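Local coordinates for tudor and KH domain-containing protein homolog (Bombyx mori, PDB 5VQH) that takes part in primary piRNA biogenesis, its extended Tudor domain binding the symmetrically dimethylated arginines of the Piwi proteins Siwi and Ago3 to keep transposons silent in the germline, at residues A141-S153 / D224-V236. Residues are numbered along the deposited sequence; the frame is centred on the assembly and turned at random.
Sequences AMECFLAGVRPAS and DVGAVLVAEGWAV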
loop_
_atom_site.group_PDB
_atom_site.type_symbol
_atom_site.label_atom_id
_atom_site.label_comp_id
_atom_site.label_asym_id
_atom_site.label_seq_id
_atom_site.Cartn_x
_atom_site.Cartn_y
_atom_site.Cartn_z
ATOM N N ALA A 141 -2.521 1.475 -5.065
ATOM C CA ALA A 141 -1.949 0.361 -4.248
ATOM C C ALA A 141 -2.827 -0.869 -4.227
ATOM O O ALA A 141 -3.950 -0.736 -3.838
ATOM C CB ALA A 141 -1.695 0.819 -2.820
ATOM N N MET A 142 -2.322 -2.028 -4.673
ATOM C CA MET A 142 -3.052 -3.296 -4.652
ATOM C C MET A 142 -2.459 -4.205 -3.562
ATOM O O MET A 142 -1.278 -4.537 -3.608
ATOM C CB MET A 142 -2.945 -3.997 -6.019
ATOM C CG MET A 142 -3.141 -3.101 -7.254
ATOM S SD MET A 142 -4.530 -1.974 -7.048
ATOM C CE MET A 142 -5.833 -3.163 -6.705
ATOM N N GLU A 143 -3.256 -4.607 -2.584
ATOM C CA GLU A 143 -2.760 -5.542 -1.573
ATOM C C GLU A 143 -2.352 -6.909 -2.170
ATOM O O GLU A 143 -3.053 -7.456 -2.976
ATOM C CB GLU A 143 -3.821 -5.760 -0.506
ATOM C CG GLU A 143 -3.245 -6.150 0.843
ATOM C CD GLU A 143 -4.324 -6.620 1.783
ATOM O OE1 GLU A 143 -5.351 -5.941 1.858
ATOM O OE2 GLU A 143 -4.161 -7.665 2.431
ATOM N N CYS A 144 -1.230 -7.468 -1.750
ATOM C CA CYS A 144 -0.878 -8.820 -2.142
ATOM C C CYS A 144 -0.283 -9.624 -0.986
ATOM O O CYS A 144 -0.046 -9.131 0.107
ATOM C CB CYS A 144 0.156 -8.790 -3.252
ATOM S SG CYS A 144 -0.200 -7.787 -4.712
ATOM N N PHE A 145 -0.050 -10.897 -1.252
ATOM C CA PHE A 145 0.774 -11.708 -0.384
ATOM C C PHE A 145 1.597 -12.607 -1.265
ATOM O O PHE A 145 1.304 -12.748 -2.432
ATOM C CB PHE A 145 -0.087 -12.500 0.607
ATOM C CG PHE A 145 -0.877 -13.597 -0.008
ATOM C CD1 PHE A 145 -0.373 -14.887 -0.050
ATOM C CD2 PHE A 145 -2.121 -13.357 -0.535
ATOM C CE1 PHE A 145 -1.104 -15.916 -0.627
ATOM C CE2 PHE A 145 -2.848 -14.377 -1.125
ATOM C CZ PHE A 145 -2.347 -15.656 -1.167
ATOM N N LEU A 146 2.640 -13.193 -0.697
ATOM C CA LEU A 146 3.637 -13.898 -1.489
ATOM C C LEU A 146 3.212 -15.327 -1.515
ATOM O O LEU A 146 2.917 -15.875 -0.491
ATOM C CB LEU A 146 5.015 -13.764 -0.861
ATOM C CG LEU A 146 6.136 -13.921 -1.885
ATOM C CD1 LEU A 146 6.312 -12.670 -2.731
ATOM C CD2 LEU A 146 7.448 -14.241 -1.199
ATOM N N ALA A 147 3.169 -15.937 -2.681
ATOM C CA ALA A 147 2.685 -17.283 -2.769
ATOM C C ALA A 147 3.781 -18.260 -2.480
ATOM O O ALA A 147 4.959 -17.990 -2.685
ATOM C CB ALA A 147 2.081 -17.552 -4.133
ATOM N N GLY A 148 3.378 -19.396 -1.960
ATOM C CA GLY A 148 4.271 -20.529 -1.862
ATOM C C GLY A 148 5.235 -20.502 -0.696
ATOM O O GLY A 148 6.128 -21.346 -0.631
ATOM N N VAL A 149 5.080 -19.555 0.227
ATOM C CA VAL A 149 5.963 -19.510 1.396
ATOM C C VAL A 149 5.133 -19.325 2.666
ATOM O O VAL A 149 4.042 -18.782 2.633
ATOM C CB VAL A 149 7.049 -18.405 1.265
ATOM C CG1 VAL A 149 7.810 -18.536 -0.034
ATOM C CG2 VAL A 149 6.446 -17.030 1.316
ATOM N N ARG A 150 5.635 -19.820 3.781
ATOM C CA ARG A 150 5.089 -19.438 5.080
ATOM C C ARG A 150 6.252 -19.230 6.033
ATOM O O ARG A 150 7.374 -19.660 5.747
ATOM C CB ARG A 150 4.057 -20.451 5.604
ATOM C CG ARG A 150 4.488 -21.897 5.482
ATOM C CD ARG A 150 3.318 -22.847 5.255
ATOM N NE ARG A 150 3.814 -24.223 5.236
ATOM C CZ ARG A 150 4.513 -24.778 4.237
ATOM N NH1 ARG A 150 4.811 -24.101 3.119
ATOM N NH2 ARG A 150 4.926 -26.041 4.353
ATOM N N PRO A 151 6.015 -18.507 7.138
ATOM C CA PRO A 151 7.145 -18.231 8.024
ATOM C C PRO A 151 7.728 -19.474 8.684
ATOM O O PRO A 151 7.012 -20.455 8.942
ATOM C CB PRO A 151 6.592 -17.266 9.067
ATOM C CG PRO A 151 5.169 -17.004 8.713
ATOM C CD PRO A 151 4.773 -17.822 7.539
ATOM N N ALA A 152 9.038 -19.421 8.909
ATOM C CA ALA A 152 9.780 -20.524 9.509
ATOM C C ALA A 152 9.610 -20.522 11.032
ATOM O O ALA A 152 9.849 -19.507 11.703
ATOM C CB ALA A 152 11.244 -20.436 9.126
ATOM N N SER A 153 9.203 -21.676 11.563
ATOM C CA SER A 153 8.782 -21.804 12.962
ATOM C C SER A 153 9.782 -21.216 13.964
ATOM O O SER A 153 10.822 -21.813 14.238
ATOM C CB SER A 153 8.512 -23.279 13.273
ATOM O OG SER A 153 7.629 -23.855 12.322
ATOM N N ASP A 224 14.087 -15.155 -7.787
ATOM C CA ASP A 224 12.781 -15.432 -7.230
ATOM C C ASP A 224 12.761 -15.031 -5.759
ATOM O O ASP A 224 13.354 -15.693 -4.906
ATOM C CB ASP A 224 12.504 -16.919 -7.359
ATOM C CG ASP A 224 11.163 -17.325 -6.775
ATOM O OD1 ASP A 224 10.694 -16.683 -5.792
ATOM O OD2 ASP A 224 10.596 -18.310 -7.307
ATOM N N VAL A 225 12.050 -13.964 -5.436
ATOM C CA VAL A 225 12.212 -13.337 -4.110
ATOM C C VAL A 225 11.839 -14.287 -2.982
ATOM O O VAL A 225 12.565 -14.437 -2.019
ATOM C CB VAL A 225 11.430 -12.040 -4.012
ATOM C CG1 VAL A 225 11.393 -11.514 -2.575
ATOM C CG2 VAL A 225 12.080 -11.016 -4.898
ATOM N N GLY A 226 10.738 -14.973 -3.137
ATOM C CA GLY A 226 10.342 -15.972 -2.168
ATOM C C GLY A 226 11.302 -17.144 -2.102
ATOM O O GLY A 226 11.442 -17.750 -1.051
ATOM N N ALA A 227 11.950 -17.499 -3.213
ATOM C CA ALA A 227 12.840 -18.654 -3.184
ATOM C C ALA A 227 14.106 -18.287 -2.441
ATOM O O ALA A 227 14.696 -19.119 -1.760
ATOM C CB ALA A 227 13.140 -19.165 -4.588
ATOM N N VAL A 228 14.497 -17.026 -2.532
ATOM C CA VAL A 228 15.581 -16.528 -1.715
ATOM C C VAL A 228 15.264 -16.604 -0.231
ATOM O O VAL A 228 16.140 -16.891 0.555
ATOM C CB VAL A 228 15.902 -15.078 -2.031
ATOM C CG1 VAL A 228 16.927 -14.527 -1.056
ATOM C CG2 VAL A 228 16.422 -14.953 -3.447
ATOM N N LEU A 229 14.030 -16.308 0.153
ATOM C CA LEU A 229 13.638 -16.322 1.555
ATOM C C LEU A 229 13.667 -17.754 2.108
ATOM O O LEU A 229 14.072 -18.003 3.260
ATOM C CB LEU A 229 12.239 -15.717 1.751
ATOM C CG LEU A 229 12.047 -14.192 1.551
ATOM C CD1 LEU A 229 10.558 -13.830 1.635
ATOM C CD2 LEU A 229 12.838 -13.312 2.509
ATOM N N VAL A 230 13.231 -18.697 1.294
ATOM C CA VAL A 230 13.223 -20.087 1.717
ATOM C C VAL A 230 14.661 -20.556 1.901
ATOM O O VAL A 230 14.961 -21.189 2.897
ATOM C CB VAL A 230 12.488 -20.995 0.709
ATOM C CG1 VAL A 230 12.686 -22.464 1.067
ATOM C CG2 VAL A 230 10.993 -20.640 0.640
ATOM N N ALA A 231 15.551 -20.225 0.966
ATOM C CA ALA A 231 16.947 -20.699 1.019
ATOM C C ALA A 231 17.708 -20.125 2.205
ATOM O O ALA A 231 18.510 -20.818 2.823
ATOM C CB ALA A 231 17.671 -20.350 -0.263
ATOM N N GLU A 232 17.451 -18.856 2.527
ATOM C CA GLU A 232 18.064 -18.214 3.687
ATOM C C GLU A 232 17.369 -18.575 4.994
ATOM O O GLU A 232 17.645 -17.979 6.030
ATOM C CB GLU A 232 18.043 -16.702 3.523
ATOM C CG GLU A 232 18.863 -16.173 2.356
ATOM C CD GLU A 232 18.896 -14.649 2.299
ATOM O OE1 GLU A 232 18.170 -14.009 3.096
ATOM O OE2 GLU A 232 19.642 -14.073 1.462
ATOM N N GLY A 233 16.457 -19.533 4.957
ATOM C CA GLY A 233 15.841 -20.034 6.172
ATOM C C GLY A 233 14.759 -19.182 6.808
ATOM O O GLY A 233 14.213 -19.584 7.825
ATOM N N TRP A 234 14.405 -18.039 6.215
ATOM C CA TRP A 234 13.289 -17.222 6.730
ATOM C C TRP A 234 11.885 -17.810 6.496
ATOM O O TRP A 234 10.948 -17.567 7.296
ATOM C CB TRP A 234 13.353 -15.839 6.150
ATOM C CG TRP A 234 14.623 -15.130 6.473
ATOM C CD1 TRP A 234 15.560 -14.677 5.592
ATOM C CD2 TRP A 234 15.109 -14.804 7.783
ATOM N NE1 TRP A 234 16.603 -14.087 6.272
ATOM C CE2 TRP A 234 16.345 -14.148 7.617
ATOM C CE3 TRP A 234 14.621 -15.012 9.076
ATOM C CZ2 TRP A 234 17.081 -13.677 8.687
ATOM C CZ3 TRP A 234 15.367 -14.555 10.138
ATOM C CH2 TRP A 234 16.579 -13.894 9.936
ATOM N N ALA A 235 11.737 -18.588 5.422
ATOM C CA ALA A 235 10.437 -19.182 5.078
ATOM C C ALA A 235 10.551 -20.689 4.819
ATOM O O ALA A 235 11.648 -21.220 4.738
ATOM C CB ALA A 235 9.887 -18.468 3.836
ATOM N N VAL A 236 9.430 -21.385 4.647
ATOM C CA VAL A 236 9.480 -22.767 4.108
ATOM C C VAL A 236 8.547 -22.944 2.920
ATOM O O VAL A 236 7.454 -22.399 2.948
ATOM C CB VAL A 236 9.190 -23.841 5.195
ATOM C CG1 VAL A 236 10.293 -23.851 6.246
ATOM C CG2 VAL A 236 7.833 -23.610 5.842
#
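Leu146, the last residue of strand 142-146, sets its CD2 methyl against the backbone of Gly226 in the first turn of helix 225-231, with CD2 3.5 Å from Gly226 CA. Gly226 has no side chain, and the methyl reaches its alpha carbon directly. The same methyl, Leu146 CD2, also lies 4.2 Å from Leu229 CD1, about one turn further along the helix. Val149 continues the apolar row: CG1, anti to the carbonyl carbon (chi1 -53°), reaches Val230 CG2 at 3.9 Å, while its CB meets Ala235 CB at 3.8 Å. In this extended Tudor domain the contact joins the segment leaving strand 142-146 to the C-terminal helix and tail, and a single antiparallel bridge, Pro151 with Ala235, sets their register. The backbones of Arg150 and Val236 hydrogen-bond in both directions; the Val236 N to Arg150 O bond is 2.9 Å long and in the carbonyl plane, and Arg150 N to Val236 O is longer at 3.3 Å. The Ala152 N to Trp234 O hydrogen bond (3.1 Å) instead comes in from 37° above the carbonyl plane. Outermost, Val236 CG2 sits over the centre of one face of the Arg150 guanidinium, 3.9 Å above it.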